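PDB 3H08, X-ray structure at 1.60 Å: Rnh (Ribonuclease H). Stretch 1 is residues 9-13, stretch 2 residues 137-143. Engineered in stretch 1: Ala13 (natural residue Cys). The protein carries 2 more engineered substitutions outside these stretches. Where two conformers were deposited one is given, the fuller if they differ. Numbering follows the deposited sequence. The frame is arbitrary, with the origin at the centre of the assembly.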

ATOM      1  N   THR A   9       3.626   1.785   4.546  1.00 22.19           N
ATOM      2  CA  THR A   9       2.563   0.807   4.357  1.00 24.15           C
ATOM      3  C   THR A   9       3.096  -0.619   4.522  1.00 26.03           C
ATOM      4  O   THR A   9       4.244  -0.934   4.132  1.00 28.54           O
ATOM      5  N   ASP A  10       2.233  -1.516   5.004  1.00 25.47           N
ATOM      6  CA  ASP A  10       2.578  -2.941   5.143  1.00 25.30           C
ATOM      7  C   ASP A  10       1.332  -3.778   5.061  1.00 24.91           C
ATOM      8  O   ASP A  10       0.286  -3.384   5.526  1.00 24.77           O
ATOM      9  N   GLY A  11       1.478  -4.974   4.510  1.00 25.44           N
ATOM     10  CA  GLY A  11       0.411  -5.942   4.545  1.00 25.51           C
ATOM     11  C   GLY A  11       0.953  -7.290   4.938  1.00 26.68           C
ATOM     12  O   GLY A  11       2.130  -7.574   4.728  1.00 29.53           O
ATOM     13  N   ALA A  12       0.084  -8.111   5.486  1.00 26.71           N
ATOM     14  CA  ALA A  12       0.430  -9.452   5.997  1.00 27.03           C
ATOM     15  C   ALA A  12      -0.734 -10.387   5.717  1.00 26.68           C
ATOM     16  O   ALA A  12      -1.860  -9.989   5.798  1.00 25.60           O
ATOM     17  N   ALA A  13      -0.437 -11.619   5.339  1.00 26.89           N
ATOM     18  CA  ALA A  13      -1.455 -12.661   5.301  1.00 26.84           C
ATOM     19  C   ALA A  13      -0.860 -13.979   5.587  1.00 28.06           C
ATOM     20  O   ALA A  13       0.312 -14.245   5.282  1.00 26.10           O
ATOM     21  N   LEU A 137       0.663  -2.925  12.976  1.00 22.18           N
ATOM     22  CA  LEU A 137      -0.742  -2.592  12.858  1.00 22.20           C
ATOM     23  C   LEU A 137      -1.478  -3.613  11.968  1.00 21.82           C
ATOM     24  O   LEU A 137      -2.597  -4.031  12.271  1.00 22.24           O
ATOM     25  N   ALA A 138      -0.806  -4.091  10.930  1.00 21.42           N
ATOM     26  CA  ALA A 138      -1.424  -5.098  10.036  1.00 21.61           C
ATOM     27  C   ALA A 138      -1.637  -6.404  10.801  1.00 21.53           C
ATOM     28  O   ALA A 138      -2.691  -7.048  10.705  1.00 22.06           O
ATOM     29  N   ARG A 139      -0.630  -6.788  11.568  1.00 20.86           N
ATOM     30  CA  ARG A 139      -0.701  -8.018  12.348  1.00 21.52           C
ATOM     31  C   ARG A 139      -1.719  -7.906  13.470  1.00 20.57           C
ATOM     32  O   ARG A 139      -2.384  -8.896  13.808  1.00 21.18           O
ATOM     33  N   LEU A 140      -1.803  -6.714  14.051  0.50 21.43           N
ATOM     34  CA  LEU A 140      -2.792  -6.353  15.063  0.50 21.74           C
ATOM     35  C   LEU A 140      -4.205  -6.622  14.552  0.50 21.50           C
ATOM     36  O   LEU A 140      -5.040  -7.173  15.260  0.50 21.35           O
ATOM     37  N   ALA A 141      -4.470  -6.204  13.315  1.00 20.43           N
ATOM     38  CA  ALA A 141      -5.790  -6.399  12.679  1.00 21.00           C
ATOM     39  C   ALA A 141      -6.153  -7.879  12.519  1.00 20.52           C
ATOM     40  O   ALA A 141      -7.266  -8.264  12.759  1.00 20.97           O
ATOM     41  N   ILE A 142      -5.181  -8.697  12.122  1.00 20.31           N
ATOM     42  CA  ILE A 142      -5.398 -10.130  12.013  1.00 21.98           C
ATOM     43  C   ILE A 142      -5.705 -10.709  13.397  1.00 22.04           C
ATOM     44  O   ILE A 142      -6.647 -11.496  13.571  1.00 22.25           O
ATOM     45  N   LYS A 143      -4.956 -10.290  14.407  1.00 23.20           N
ATOM     46  CA  LYS A 143      -5.102 -10.876  15.749  1.00 24.17           C
ATOM     47  C   LYS A 143      -6.443 -10.520  16.361  1.00 24.15           C
ATOM     48  O   LYS A 143      -7.089 -11.350  17.016  1.00 24.35           O
TER

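Strand 9-13 and helix 137-143 run in roughly the same direction, 36° apart, with axes approaching to 7.6 Å. Small residues meet at the closest register: Gly11 CA lies 5.9 Å from Ala138 CA. Strand alternation turns the CB of Asp10 and Ala12 toward the helix, while the engineered Ala13 points away. The helix answers with Ala138 and Ile142, one turn apart and both directed toward the strand.

Ala12 is the hub. Its methyl has no rotamer to choose, and three side chains gather around it: Ala138 CB at 4.4 Å from Ala12 CB, Ile142 CD1 at 4.1 Å from the same atom, and Arg139 CG at 4.3 Å from Ala12 CB. Ile142 adopts m at chi1 and t at chi2, an extended path along CG1 that carries CD1 to the strand, 3.8 Å from Ala12 O. Ala138 CB also packs against backbone, 4.0 Å from Asp10 O.

Arg139 leaves CA sideways; with chi1 m and chi2 t, its aliphatic base skirts Ala12, while NE and NH2 hydrogen-bond elsewhere in the structure. Asp10, chi1 t, also brings its carboxylate near, OD1 lying 4.5 Å from Ala138 CB. No hydrogen bond joins the stretches; the contact is van der Waals packing, alanine methyls at its centre and the Ile142 CD1 methyl reaching the side chain and backbone of Ala12.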

ATOM      1  CB  THR A   9       1.887   0.980   2.969  1.00 25.19           C
ATOM      2  OG1 THR A   9       2.799   0.609   1.924  1.00 27.70           O
ATOM      3  CG2 THR A   9       1.423   2.387   2.774  1.00 26.60           C
ATOM      4  CB  ASP A  10       3.311  -3.248   6.481  1.00 26.28           C
ATOM      5  CG  ASP A  10       4.009  -4.650   6.513  1.00 32.17           C
ATOM      6  OD1 ASP A  10       3.293  -5.699   6.555  1.00 44.13           O
ATOM      7  OD2 ASP A  10       5.283  -4.726   6.626  1.00 41.41           O
ATOM      8  CB  ALA A  12       0.690  -9.379   7.519  1.00 27.96           C
ATOM      9  CB  ALA A  13      -2.152 -12.720   3.982  1.00 27.72           C
ATOM     10  CB  LEU A 137      -0.885  -1.213  12.222  1.00 22.91           C
ATOM     11  CG  LEU A 137      -0.604  -0.039  13.146  1.00 25.57           C
ATOM     12  CD1 LEU A 137      -0.604   1.236  12.348  1.00 27.39           C
ATOM     13  CD2 LEU A 137      -1.597   0.017  14.240  1.00 26.97           C
ATOM     14  CB  ALA A 138      -0.571  -5.368   8.862  1.00 21.20           C
ATOM     15  CB  ARG A 139       0.668  -8.395  12.865  1.00 21.10           C
ATOM     16  CG  ARG A 139       1.606  -8.918  11.738  1.00 22.06           C
ATOM     17  CD  ARG A 139       2.932  -9.423  12.270  1.00 25.72           C
ATOM     18  NE  ARG A 139       3.787  -8.349  12.629  1.00 29.39           N
ATOM     19  CZ  ARG A 139       4.460  -8.216  13.766  1.00 26.17           C
ATOM     20  NH1 ARG A 139       4.425  -9.098  14.767  1.00 26.00           N
ATOM     21  NH2 ARG A 139       5.208  -7.143  13.871  1.00 27.51           N
ATOM     22  CB  LEU A 140      -2.616  -4.856  15.394  0.50 22.64           C
ATOM     23  CG  LEU A 140      -2.988  -4.244  16.747  0.50 23.02           C
ATOM     24  CD1 LEU A 140      -2.909  -5.229  17.933  0.50 22.10           C
ATOM     25  CD2 LEU A 140      -2.070  -3.018  16.996  0.50 23.25           C
ATOM     26  CB  ALA A 141      -5.855  -5.694  11.355  1.00 21.28           C
ATOM     27  CB  ILE A 142      -4.172 -10.831  11.380  1.00 20.80           C
ATOM     28  CG1 ILE A 142      -3.858 -10.277   9.978  1.00 22.41           C
ATOM     29  CG2 ILE A 142      -4.430 -12.313  11.334  1.00 20.98           C
ATOM     30  CD1 ILE A 142      -2.579 -10.887   9.381  1.00 22.39           C
ATOM     31  CB  LYS A 143      -4.001 -10.399  16.678  1.00 24.23           C
ATOM     32  CG  LYS A 143      -4.103 -11.031  18.038  1.00 24.83           C
ATOM     33  CD  LYS A 143      -2.856 -10.870  18.861  1.00 25.92           C
ATOM     34  CE  LYS A 143      -2.832 -11.872  19.984  1.00 27.11           C
ATOM     35  NZ  LYS A 143      -4.120 -11.979  20.695  1.00 27.16           N
TER